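Local coordinates for N-acetylneuraminic acid outer membrane channel protein NanC (Escherichia coli, PDB 2WJR), which forms an outer-membrane channel with weak anion selectivity that lets N-acetylneuraminic acid, a sialic acid, enter the bacterium, at residues S139-A144 with F170-H175; P182-D187 with Y206-S211; N125-D130 with L149-N154; G82-P87 with R104-W109. The protein carries 1 engineered substitution. One frame throughout, in Å; residues are numbered along the deposited sequence.

Interaction 1: residues S139-A144 with F170-H175; sequences SDFTFA and FVLQYH. With OCT (N-octane), chain F.
Phe143 and Phe170 meet edge to edge, side by side and pointing the same way, with Phe143 CZ 4.0 Å from Phe170 CD2. One face of the Phe143 ring carries n-octane, whose C1 lies 3.5 Å from Phe143 CG and is offset toward the rim; Phe170 is stacked on Trp145 and touches a second n-octane. The rings of Phe141 and Tyr174 meet obliquely, their planes 37° apart and Phe141 CE2 3.9 Å from Tyr174 CD1, while Leu172 CD1 reaches Phe141 CD2. Thr142 OG1, set beside its own backbone N (chi1 -69°), lies in the ring plane of His175 at its edge, hydrogen-bonded to NE2 at 2.7 Å, and is also bonded to His136. These residues join strands 141-152 and 164-174, an antiparallel hairpin of the porin barrel, near its periplasmic end: Phe141, Phe143, Leu172 and Tyr174 share one face, Thr142 and Gln173 the other. An alanine in place of His175 would probably leave Thr142 OG1 with one fewer partner and open a gap beside it. Gln173 OE1 packs against Thr142 CB. Paired backbone bonds link Thr142 with Gln173 and Ala144 with Val171; His175 N adds a shorter one to Asp140 O, 2.6 Å.

Interaction 2: residues P182-D187 with Y206-S211; sequences PYIEYD and YRIGVS
Arg207 meets both Glu185 and Asp187, in different ways. Glu185 lies alongside it, pointing the same way, and its OE1 takes a hydrogen-bonded salt bridge from Arg207 NH1 at 3.0 Å; the carboxylate and guanidinium planes are 86° apart, and NH1 meets OE1 from above the carboxylate plane. Asp187 crosses at about a right angle and sets OD2 over the guanidinium face, 3.1 Å from Arg207 NH1, an attraction of charges to which no N-H points. That oxygen is hydrogen-bonded to Ser205, and Arg207 NH2 has its own salt bridge to Glu16. The acids probably help offset the nearby positive charges of Arg207 and Arg5. The chain of Arg207 is extended as far as NE, and its CD packs 3.5 Å from Glu185 CD.

Both strands belong to the antiparallel barrel wall; strand 198-212 pairs on its other side with strand 2-9, closing the barrel.

Farther along the same face, Tyr183 turns CG into the crowded position between backbone N and carbonyl carbon (chi1 63°), and the ring lies over Gly209. Gly209 CA is 3.8 Å from the ring centroid and 18° off its normal, a CH-pi contact of the cross-strand kind called aromatic rescue of glycine. A CB on Gly209 would collide with Tyr183 CZ. Tyr183 OH is hydrogen-bonded to Asp3, which holds the ring's far end. On the other face Tyr186 CD1 lies 3.8 Å from Tyr206 CE2, and Ile184 CG2 touches Ile208 CD1.

Interaction 3: residues N125-D130 with L149-N154; sequences NVHRWD and LYSKQN
Gln153 OE1 is gripped by Asn125 ND2 across the contact and by the hydroxyl of Tyr107, while Asn125 OD1 is held by the backbone N of Lys110. Gln153, CG anti to the backbone N (chi1 176°) and extended beyond it, lies alongside Asn125. The amide donor approaches nearly along the C=O axis at 3.2 Å (Asn125 ND2 to Gln153 OE1), with OE1 in the plane of the Asn125 amide and the two amide planes 68° apart. Gln153 N donates to Asn125 O, which also accepts water 1 at 2.7 Å; this water bridges to Asn154 N. A second water sits in the plane of the His127 ring, 2.8 Å from His127 NE2, and links it to Gln153 NE2; His127 ND1 is bonded to Tyr105. On the other face Arg128 lies alongside Tyr150, NH1 3.9 Å from Tyr150 CE2, with the flat groups 49° apart. Its guanidinium is fixed side-on by Asp130, NE to OD2 2.8 Å and NH2 to OD1 2.9 Å, both on syn lone pairs. Asp130 also binds Arg104, and Tyr150 OH reaches Glu167. Paired backbone bonds at His127-Ser151 and Trp129-Leu149 complete an antiparallel hairpin, strands 126-136 and 141-152, at the extracellular end of the porin barrel.

Interaction 4: residues G82-P87 with R104-W109; sequences GTRYGP and RYRYDW. With OCT (N-octane), chain G.
Tyr85 and Trp109 form a hydrogen-bonded antiparallel pair, Tyr85 N to Trp109 O and Trp109 N to Tyr85 O both 2.8 Å. Two residues on, Tyr107 N gives a bond to Pro87 O, 3.1 Å; the return bond is missing because proline has no N-H, and its CD faces Tyr107 O instead. The charged side chains gather together. Arg106 holds Asp108 side-on, NE to OD1 and NH2 to OD2, each 2.8 Å. Arg84 stacks its guanidinium on the Asp108 carboxylate, planes 19° apart, a long ion pair with NE 3.7 Å from OD2, and water 3 bridges Arg84 NE to Asp108 OD1. This is part of the hairpin of strands 82-94 and 99-110 in the barrel wall, toward the extracellular side. An alanine in place of Asp108 would probably leave Arg84 NH1 and Arg106 NH2, 3.4 Å apart, without the carboxylate that lies against both. Gly86 leaves room here, since a CB would collide with Asp108 OD1. The apolar contacts are separate: Tyr85 CD2 meets the edge of the indole, 3.9 Å from Trp109 CE3. Tyr107 CG, anti to the backbone N (chi1 179°), lies 4.0 Å from n-octane C3, which sits over the ring centre, while Tyr105 meets the same n-octane with its edge.

Interaction 4 comes first along the chain, closing a hairpin round the periplasmic turn near residues 94-98. Interaction 3 follows and closes the next hairpin, round the periplasmic turn 136-140. Interaction 1 begins inside that hairpin and ends beyond it, so the two cross: strand 141-152 serves interaction 1 at its periplasmic end and interaction 3 at its extracellular end, their centres about 29 Å apart. Interaction 1 closes the extracellular loop 150-166. Last, in series, interaction 2 closes loop 189-204. Interactions 3 and 4 adjoin where strands 99-110 and 126-136 pair; interactions 1 and 2 adjoin across strands 164-174 and 180-188, about 10 Å between centres.

Interaction 1: residues S139-A144 with F170-H175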
# COMPACT_ATOMS: atom_id res chain seq x y z
N SER A 139 16.65 19.31 -3.51
CA SER A 139 15.42 20.08 -3.62
C SER A 139 14.52 19.53 -4.72
O SER A 139 13.32 19.71 -4.64
CB SER A 139 15.70 21.59 -3.82
OG SER A 139 16.59 21.81 -4.90
N ASP A 140 15.07 18.86 -5.72
CA ASP A 140 14.27 18.38 -6.84
C ASP A 140 13.67 16.99 -6.61
O ASP A 140 12.58 16.71 -7.11
CB ASP A 140 15.09 18.32 -8.12
CG ASP A 140 15.42 19.71 -8.69
OD1 ASP A 140 14.60 20.65 -8.52
OD2 ASP A 140 16.49 19.83 -9.33
N PHE A 141 14.38 16.13 -5.89
CA PHE A 141 14.05 14.68 -5.90
C PHE A 141 13.98 14.05 -4.52
O PHE A 141 14.81 14.32 -3.65
CB PHE A 141 15.10 13.90 -6.71
CG PHE A 141 15.09 14.21 -8.18
CD1 PHE A 141 16.12 14.96 -8.75
CD2 PHE A 141 14.08 13.75 -8.99
CE1 PHE A 141 16.12 15.26 -10.11
CE2 PHE A 141 14.07 14.05 -10.37
CZ PHE A 141 15.09 14.80 -10.92
N THR A 142 13.00 13.16 -4.35
CA THR A 142 12.87 12.34 -3.16
C THR A 142 12.74 10.90 -3.65
O THR A 142 12.01 10.64 -4.61
CB THR A 142 11.64 12.75 -2.34
OG1 THR A 142 11.87 14.05 -1.77
CG2 THR A 142 11.34 11.73 -1.21
N PHE A 143 13.49 10.01 -3.03
CA PHE A 143 13.41 8.58 -3.30
C PHE A 143 12.75 7.90 -2.12
O PHE A 143 13.13 8.12 -0.96
CB PHE A 143 14.80 7.99 -3.53
CG PHE A 143 14.83 6.49 -3.53
CD1 PHE A 143 14.51 5.79 -4.67
CD2 PHE A 143 15.13 5.78 -2.35
CE1 PHE A 143 14.50 4.38 -4.66
CE2 PHE A 143 15.13 4.38 -2.34
CZ PHE A 143 14.82 3.69 -3.49
N ALA A 144 11.75 7.07 -2.39
CA ALA A 144 11.10 6.33 -1.32
C ALA A 144 11.00 4.87 -1.67
O ALA A 144 10.66 4.52 -2.81
CB ALA A 144 9.69 6.91 -1.04
N PHE A 170 9.28 1.21 -5.34
CA PHE A 170 10.34 2.21 -5.46
C PHE A 170 9.75 3.42 -6.17
O PHE A 170 9.26 3.31 -7.29
CB PHE A 170 11.53 1.66 -6.25
CG PHE A 170 12.06 0.38 -5.72
CD1 PHE A 170 11.57 -0.84 -6.17
CD2 PHE A 170 13.03 0.37 -4.74
CE1 PHE A 170 12.04 -2.03 -5.66
CE2 PHE A 170 13.52 -0.82 -4.24
CZ PHE A 170 13.01 -2.02 -4.71
N VAL A 171 9.82 4.58 -5.51
CA VAL A 171 9.15 5.77 -5.99
C VAL A 171 10.19 6.88 -6.11
O VAL A 171 10.97 7.10 -5.19
CB VAL A 171 8.02 6.23 -5.06
CG1 VAL A 171 7.32 7.49 -5.65
CG2 VAL A 171 6.98 5.12 -4.78
N LEU A 172 10.24 7.53 -7.28
CA LEU A 172 11.05 8.74 -7.46
C LEU A 172 10.08 9.88 -7.65
O LEU A 172 9.32 9.91 -8.63
CB LEU A 172 11.98 8.62 -8.67
CG LEU A 172 12.91 9.83 -8.92
CD1 LEU A 172 13.89 10.01 -7.78
CD2 LEU A 172 13.67 9.68 -10.24
N GLN A 173 10.11 10.82 -6.71
CA GLN A 173 9.26 12.00 -6.75
C GLN A 173 10.11 13.17 -7.22
O GLN A 173 11.25 13.34 -6.80
CB GLN A 173 8.72 12.33 -5.35
CG GLN A 173 7.79 11.32 -4.71
CD GLN A 173 7.57 11.61 -3.23
OE1 GLN A 173 8.06 12.61 -2.70
NE2 GLN A 173 6.83 10.74 -2.55
N TYR A 174 9.52 13.97 -8.10
CA TYR A 174 10.14 15.17 -8.61
C TYR A 174 9.35 16.36 -8.06
O TYR A 174 8.18 16.49 -8.34
CB TYR A 174 10.12 15.16 -10.14
CG TYR A 174 10.52 16.48 -10.77
CD1 TYR A 174 11.69 17.12 -10.39
CD2 TYR A 174 9.73 17.07 -11.74
CE1 TYR A 174 12.06 18.34 -10.97
CE2 TYR A 174 10.09 18.28 -12.33
CZ TYR A 174 11.26 18.90 -11.94
OH TYR A 174 11.62 20.10 -12.50
N HIS A 175 9.98 17.19 -7.24
CA HIS A 175 9.30 18.35 -6.66
C HIS A 175 9.33 19.52 -7.65
O HIS A 175 10.11 20.47 -7.52
CB HIS A 175 9.93 18.73 -5.32
CG HIS A 175 9.96 17.60 -4.33
ND1 HIS A 175 8.80 16.99 -3.88
CD2 HIS A 175 10.98 16.94 -3.76
CE1 HIS A 175 9.13 16.03 -3.04
NE2 HIS A 175 10.44 15.97 -2.95
C1 OCT F . 18.23 6.49 -4.31
C2 OCT F . 19.26 6.17 -3.22
C3 OCT F . 20.30 7.28 -3.09
C4 OCT F . 21.06 7.55 -4.40
C5 OCT F . 21.09 9.04 -4.79
C6 OCT F . 22.50 9.63 -4.72
C7 OCT F . 22.82 10.41 -6.00
C8 OCT F . 21.98 11.68 -6.12

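Interaction 2: residues P182-D187 with Y206-S211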
# COMPACT_ATOMS: atom_id res chain seq x y z
N PRO A 182 5.08 15.37 -9.50
CA PRO A 182 5.02 14.19 -10.36
C PRO A 182 5.95 13.10 -9.83
O PRO A 182 6.96 13.40 -9.20
CB PRO A 182 5.54 14.70 -11.71
CG PRO A 182 5.42 16.20 -11.63
CD PRO A 182 5.70 16.51 -10.20
N TYR A 183 5.59 11.84 -10.07
CA TYR A 183 6.47 10.73 -9.68
C TYR A 183 6.38 9.56 -10.63
O TYR A 183 5.39 9.38 -11.35
CB TYR A 183 6.17 10.26 -8.26
CG TYR A 183 4.79 9.70 -8.03
CD1 TYR A 183 3.74 10.53 -7.64
CD2 TYR A 183 4.54 8.34 -8.15
CE1 TYR A 183 2.47 10.01 -7.40
CE2 TYR A 183 3.28 7.81 -7.91
CZ TYR A 183 2.25 8.64 -7.53
OH TYR A 183 1.00 8.13 -7.29
N ILE A 184 7.43 8.77 -10.63
CA ILE A 184 7.43 7.48 -11.31
C ILE A 184 7.72 6.41 -10.28
O ILE A 184 8.32 6.68 -9.25
CB ILE A 184 8.44 7.44 -12.47
CG1 ILE A 184 9.86 7.66 -11.97
CG2 ILE A 184 8.06 8.48 -13.50
CD1 ILE A 184 10.92 7.44 -13.03
N GLU A 185 7.30 5.19 -10.58
CA GLU A 185 7.35 4.12 -9.60
C GLU A 185 7.52 2.79 -10.29
O GLU A 185 6.91 2.53 -11.32
CB GLU A 185 6.06 4.14 -8.76
CG GLU A 185 5.86 2.97 -7.82
CD GLU A 185 4.59 3.07 -6.99
OE1 GLU A 185 4.27 2.10 -6.26
OE2 GLU A 185 3.94 4.12 -7.05
N TYR A 186 8.38 1.96 -9.72
CA TYR A 186 8.48 0.57 -10.13
C TYR A 186 8.19 -0.30 -8.90
O TYR A 186 8.74 -0.08 -7.82
CB TYR A 186 9.87 0.25 -10.71
CG TYR A 186 10.09 -1.25 -10.78
CD1 TYR A 186 9.54 -2.01 -11.82
CD2 TYR A 186 10.79 -1.93 -9.78
CE1 TYR A 186 9.69 -3.39 -11.87
CE2 TYR A 186 10.94 -3.30 -9.82
CZ TYR A 186 10.40 -4.02 -10.87
OH TYR A 186 10.55 -5.39 -10.90
N ASP A 187 7.31 -1.29 -9.07
CA ASP A 187 7.07 -2.27 -8.03
C ASP A 187 7.32 -3.67 -8.58
O ASP A 187 7.08 -3.94 -9.76
CB ASP A 187 5.63 -2.22 -7.50
CG ASP A 187 5.09 -0.84 -7.47
OD1 ASP A 187 5.54 -0.04 -6.63
OD2 ASP A 187 4.21 -0.53 -8.31
N TYR A 206 4.57 -0.92 -13.23
CA TYR A 206 5.14 0.34 -13.68
C TYR A 206 4.09 1.40 -13.54
O TYR A 206 3.00 1.29 -14.08
CB TYR A 206 5.57 0.24 -15.14
CG TYR A 206 6.46 -0.93 -15.39
CD1 TYR A 206 5.92 -2.18 -15.70
CD2 TYR A 206 7.84 -0.81 -15.28
CE1 TYR A 206 6.73 -3.26 -15.91
CE2 TYR A 206 8.67 -1.91 -15.49
CZ TYR A 206 8.12 -3.12 -15.80
OH TYR A 206 8.95 -4.18 -16.00
N ARG A 207 4.43 2.45 -12.81
CA ARG A 207 3.45 3.43 -12.42
C ARG A 207 3.96 4.84 -12.62
O ARG A 207 5.14 5.12 -12.45
CB ARG A 207 3.10 3.26 -10.95
CG ARG A 207 2.18 2.13 -10.68
CD ARG A 207 2.20 1.73 -9.20
NE ARG A 207 1.35 0.56 -8.95
CZ ARG A 207 1.16 0.02 -7.74
NH1 ARG A 207 1.77 0.52 -6.67
NH2 ARG A 207 0.37 -1.03 -7.61
N ILE A 208 3.02 5.71 -12.95
CA ILE A 208 3.30 7.14 -13.03
C ILE A 208 2.16 7.88 -12.38
O ILE A 208 0.99 7.49 -12.50
CB ILE A 208 3.48 7.60 -14.49
CG1 ILE A 208 3.90 9.08 -14.54
CG2 ILE A 208 2.20 7.36 -15.27
CD1 ILE A 208 4.96 9.39 -15.61
N GLY A 209 2.50 8.94 -11.65
CA GLY A 209 1.50 9.70 -10.94
C GLY A 209 1.95 11.11 -10.60
O GLY A 209 3.06 11.53 -10.91
N VAL A 210 1.05 11.83 -9.94
CA VAL A 210 1.34 13.18 -9.48
C VAL A 210 0.49 13.47 -8.26
O VAL A 210 -0.68 13.10 -8.18
CB VAL A 210 1.09 14.24 -10.60
CG1 VAL A 210 -0.28 14.08 -11.18
CG2 VAL A 210 1.31 15.67 -10.08
N SER A 211 1.11 14.14 -7.30
CA SER A 211 0.44 14.54 -6.09
C SER A 211 0.35 16.06 -6.06
O SER A 211 1.34 16.73 -6.33
CB SER A 211 1.21 14.06 -4.86
OG SER A 211 0.52 14.43 -3.69

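Interaction 3: residues N125-D130 with L149-N154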
# COMPACT_ATOMS: atom_id res chain seq x y z
N ASN A 125 -7.62 -14.25 6.62
CA ASN A 125 -7.02 -13.15 7.38
C ASN A 125 -5.52 -13.15 7.13
O ASN A 125 -4.91 -14.20 6.84
CB ASN A 125 -7.31 -13.31 8.85
CG ASN A 125 -8.78 -13.40 9.14
OD1 ASN A 125 -9.61 -12.75 8.47
ND2 ASN A 125 -9.14 -14.21 10.15
N VAL A 126 -4.92 -11.97 7.23
CA VAL A 126 -3.56 -11.79 6.81
C VAL A 126 -2.74 -10.97 7.82
O VAL A 126 -3.22 -9.98 8.37
CB VAL A 126 -3.52 -11.10 5.45
CG1 VAL A 126 -2.08 -10.63 5.15
CG2 VAL A 126 -4.05 -12.03 4.34
N HIS A 127 -1.50 -11.40 8.05
CA HIS A 127 -0.52 -10.64 8.84
C HIS A 127 0.35 -9.90 7.87
O HIS A 127 0.97 -10.52 7.02
CB HIS A 127 0.37 -11.58 9.63
CG HIS A 127 -0.34 -12.38 10.68
ND1 HIS A 127 -0.84 -11.82 11.83
CD2 HIS A 127 -0.60 -13.70 10.75
CE1 HIS A 127 -1.41 -12.76 12.56
NE2 HIS A 127 -1.27 -13.92 11.94
N ARG A 128 0.43 -8.57 8.00
CA ARG A 128 1.15 -7.77 7.03
C ARG A 128 2.14 -6.78 7.69
O ARG A 128 1.79 -6.06 8.63
CB ARG A 128 0.19 -7.01 6.11
CG ARG A 128 0.91 -6.07 5.16
CD ARG A 128 -0.03 -5.32 4.27
NE ARG A 128 0.72 -4.34 3.47
CZ ARG A 128 0.50 -4.03 2.19
NH1 ARG A 128 -0.46 -4.63 1.48
NH2 ARG A 128 1.28 -3.12 1.61
N TRP A 129 3.38 -6.80 7.19
CA TRP A 129 4.43 -5.90 7.62
C TRP A 129 4.85 -5.01 6.45
O TRP A 129 5.02 -5.49 5.31
CB TRP A 129 5.65 -6.70 8.09
CG TRP A 129 5.50 -7.35 9.40
CD1 TRP A 129 5.08 -8.63 9.67
CD2 TRP A 129 5.78 -6.74 10.67
NE1 TRP A 129 5.07 -8.84 11.03
CE2 TRP A 129 5.51 -7.69 11.66
CE3 TRP A 129 6.24 -5.47 11.05
CZ2 TRP A 129 5.68 -7.41 13.02
CZ3 TRP A 129 6.41 -5.20 12.40
CH2 TRP A 129 6.14 -6.17 13.37
N ASP A 130 5.02 -3.72 6.72
CA ASP A 130 5.60 -2.81 5.76
C ASP A 130 6.76 -2.06 6.41
O ASP A 130 6.67 -1.65 7.56
CB ASP A 130 4.56 -1.80 5.27
CG ASP A 130 3.48 -2.43 4.40
OD1 ASP A 130 3.67 -2.50 3.17
OD2 ASP A 130 2.43 -2.78 4.97
N LEU A 149 5.91 -7.61 3.51
CA LEU A 149 5.83 -9.08 3.70
C LEU A 149 4.45 -9.36 4.27
O LEU A 149 4.05 -8.79 5.30
CB LEU A 149 6.92 -9.54 4.66
CG LEU A 149 6.86 -11.00 5.14
CD1 LEU A 149 6.92 -11.92 3.94
CD2 LEU A 149 8.01 -11.31 6.15
N TYR A 150 3.67 -10.21 3.60
CA TYR A 150 2.44 -10.66 4.22
C TYR A 150 2.29 -12.16 4.13
O TYR A 150 2.80 -12.78 3.20
CB TYR A 150 1.20 -9.95 3.66
CG TYR A 150 1.19 -9.64 2.20
CD1 TYR A 150 1.14 -10.65 1.25
CD2 TYR A 150 1.19 -8.33 1.76
CE1 TYR A 150 1.08 -10.37 -0.10
CE2 TYR A 150 1.13 -8.03 0.42
CZ TYR A 150 1.08 -9.06 -0.52
OH TYR A 150 1.05 -8.78 -1.88
N SER A 151 1.61 -12.70 5.12
CA SER A 151 1.42 -14.15 5.24
C SER A 151 0.02 -14.46 5.68
O SER A 151 -0.64 -13.67 6.34
CB SER A 151 2.41 -14.72 6.27
OG SER A 151 2.13 -14.20 7.54
N LYS A 152 -0.45 -15.65 5.30
CA LYS A 152 -1.79 -16.09 5.60
C LYS A 152 -1.89 -16.66 6.99
O LYS A 152 -1.03 -17.44 7.42
CB LYS A 152 -2.23 -17.19 4.61
CG LYS A 152 -2.13 -16.80 3.16
CD LYS A 152 -3.09 -15.69 2.83
CE LYS A 152 -3.41 -15.59 1.36
NZ LYS A 152 -4.44 -14.58 1.11
N GLN A 153 -2.95 -16.30 7.69
CA GLN A 153 -3.21 -16.89 8.99
C GLN A 153 -3.82 -18.30 8.82
O GLN A 153 -3.52 -19.21 9.59
CB GLN A 153 -4.14 -15.99 9.79
CG GLN A 153 -4.57 -16.54 11.13
CD GLN A 153 -5.32 -15.50 11.95
OE1 GLN A 153 -6.29 -14.89 11.47
NE2 GLN A 153 -4.88 -15.29 13.18
N ASN A 154 -4.68 -18.46 7.82
CA ASN A 154 -5.48 -19.69 7.66
C ASN A 154 -5.10 -20.43 6.37
O ASN A 154 -4.09 -20.11 5.75
CB ASN A 154 -6.97 -19.32 7.71
CG ASN A 154 -7.40 -18.89 9.08
OD1 ASN A 154 -6.97 -19.47 10.08
ND2 ASN A 154 -8.26 -17.87 9.17
O HOH W 1 -5.52 -16.49 5.61
O HOH W 2 -1.86 -16.28 13.26

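Interaction 4: residues G82-P87 with R104-W109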
# COMPACT_ATOMS: atom_id res chain seq x y z
N GLY A 82 -16.83 -7.81 -0.16
CA GLY A 82 -17.22 -7.26 1.15
C GLY A 82 -16.16 -6.37 1.81
O GLY A 82 -15.36 -5.72 1.13
N THR A 83 -16.15 -6.34 3.14
CA THR A 83 -15.32 -5.40 3.89
C THR A 83 -14.19 -6.13 4.61
O THR A 83 -14.38 -7.21 5.16
CB THR A 83 -16.14 -4.59 4.91
OG1 THR A 83 -17.20 -3.90 4.22
CG2 THR A 83 -15.25 -3.58 5.65
N ARG A 84 -13.01 -5.53 4.57
CA ARG A 84 -11.83 -6.08 5.23
C ARG A 84 -11.27 -5.00 6.15
O ARG A 84 -11.04 -3.89 5.71
CB ARG A 84 -10.80 -6.46 4.19
CG ARG A 84 -9.53 -7.07 4.73
CD ARG A 84 -8.49 -7.06 3.63
NE ARG A 84 -7.81 -5.76 3.56
CZ ARG A 84 -7.05 -5.32 2.55
NH1 ARG A 84 -6.46 -4.13 2.64
NH2 ARG A 84 -6.88 -6.05 1.46
N TYR A 85 -11.04 -5.35 7.41
CA TYR A 85 -10.61 -4.39 8.43
C TYR A 85 -9.16 -4.64 8.79
O TYR A 85 -8.79 -5.79 9.11
CB TYR A 85 -11.47 -4.55 9.67
CG TYR A 85 -12.93 -4.21 9.47
CD1 TYR A 85 -13.35 -2.87 9.33
CD2 TYR A 85 -13.90 -5.21 9.41
CE1 TYR A 85 -14.67 -2.55 9.16
CE2 TYR A 85 -15.25 -4.89 9.22
CZ TYR A 85 -15.62 -3.56 9.11
OH TYR A 85 -16.94 -3.24 8.92
N GLY A 86 -8.34 -3.58 8.74
CA GLY A 86 -6.90 -3.70 8.95
C GLY A 86 -6.34 -2.80 10.04
O GLY A 86 -5.72 -1.78 9.72
N PRO A 87 -6.61 -3.13 11.31
CA PRO A 87 -6.02 -2.36 12.39
C PRO A 87 -4.50 -2.49 12.32
O PRO A 87 -3.97 -3.54 11.89
CB PRO A 87 -6.61 -3.00 13.64
CG PRO A 87 -6.98 -4.39 13.23
CD PRO A 87 -7.44 -4.23 11.83
N ARG A 104 5.49 -0.83 9.96
CA ARG A 104 4.10 -1.03 10.30
C ARG A 104 3.78 -2.52 10.33
O ARG A 104 4.26 -3.29 9.51
CB ARG A 104 3.20 -0.36 9.29
CG ARG A 104 1.72 -0.35 9.66
CD ARG A 104 0.94 0.35 8.59
NE ARG A 104 0.94 -0.37 7.33
CZ ARG A 104 0.50 0.12 6.17
NH1 ARG A 104 0.00 1.36 6.11
NH2 ARG A 104 0.56 -0.62 5.08
N TYR A 105 3.01 -2.89 11.33
CA TYR A 105 2.34 -4.17 11.35
C TYR A 105 0.85 -3.94 11.28
O TYR A 105 0.28 -3.15 12.07
CB TYR A 105 2.68 -4.97 12.61
CG TYR A 105 1.72 -6.13 12.73
CD1 TYR A 105 1.90 -7.29 11.96
CD2 TYR A 105 0.60 -6.05 13.55
CE1 TYR A 105 1.01 -8.35 12.04
CE2 TYR A 105 -0.30 -7.11 13.63
CZ TYR A 105 -0.09 -8.25 12.87
OH TYR A 105 -0.99 -9.28 12.96
N ARG A 106 0.20 -4.64 10.35
CA ARG A 106 -1.24 -4.57 10.14
C ARG A 106 -1.82 -5.99 10.07
O ARG A 106 -1.22 -6.87 9.43
CB ARG A 106 -1.53 -3.85 8.83
CG ARG A 106 -3.03 -3.56 8.55
CD ARG A 106 -3.11 -2.70 7.30
NE ARG A 106 -3.33 -3.50 6.08
CZ ARG A 106 -2.95 -3.17 4.85
NH1 ARG A 106 -2.28 -2.04 4.61
NH2 ARG A 106 -3.26 -3.97 3.85
N TYR A 107 -2.95 -6.17 10.72
CA TYR A 107 -3.74 -7.42 10.68
C TYR A 107 -5.00 -7.19 9.87
O TYR A 107 -5.90 -6.48 10.33
CB TYR A 107 -4.11 -7.87 12.09
CG TYR A 107 -4.94 -9.15 12.16
CD1 TYR A 107 -4.42 -10.35 11.69
CD2 TYR A 107 -6.22 -9.15 12.69
CE1 TYR A 107 -5.16 -11.53 11.74
CE2 TYR A 107 -6.98 -10.33 12.76
CZ TYR A 107 -6.44 -11.52 12.28
OH TYR A 107 -7.18 -12.68 12.34
N ASP A 108 -5.05 -7.79 8.68
CA ASP A 108 -6.16 -7.67 7.76
C ASP A 108 -7.14 -8.82 8.01
O ASP A 108 -6.82 -10.01 7.79
CB ASP A 108 -5.66 -7.72 6.33
CG ASP A 108 -5.08 -6.38 5.87
OD1 ASP A 108 -5.34 -5.34 6.51
OD2 ASP A 108 -4.35 -6.38 4.86
N TRP A 109 -8.30 -8.45 8.52
CA TRP A 109 -9.32 -9.39 8.95
C TRP A 109 -10.51 -9.22 8.00
O TRP A 109 -11.02 -8.11 7.85
CB TRP A 109 -9.72 -9.12 10.39
CG TRP A 109 -10.74 -10.07 10.93
CD1 TRP A 109 -10.51 -11.28 11.52
CD2 TRP A 109 -12.17 -9.90 10.93
NE1 TRP A 109 -11.70 -11.86 11.89
CE2 TRP A 109 -12.73 -11.03 11.54
CE3 TRP A 109 -13.02 -8.88 10.48
CZ2 TRP A 109 -14.11 -11.19 11.71
CZ3 TRP A 109 -14.40 -9.03 10.64
CH2 TRP A 109 -14.93 -10.19 11.25
C1 OCT G . -4.73 -13.04 15.69
C2 OCT G . -3.76 -11.85 15.79
C3 OCT G . -4.50 -10.51 15.91
C4 OCT G . -3.56 -9.28 15.91
C5 OCT G . -4.36 -7.96 15.96
C6 OCT G . -3.52 -6.77 16.46
C7 OCT G . -4.07 -5.39 16.03
C8 OCT G . -2.96 -4.40 15.65
O HOH W 3 -7.32 -3.85 5.50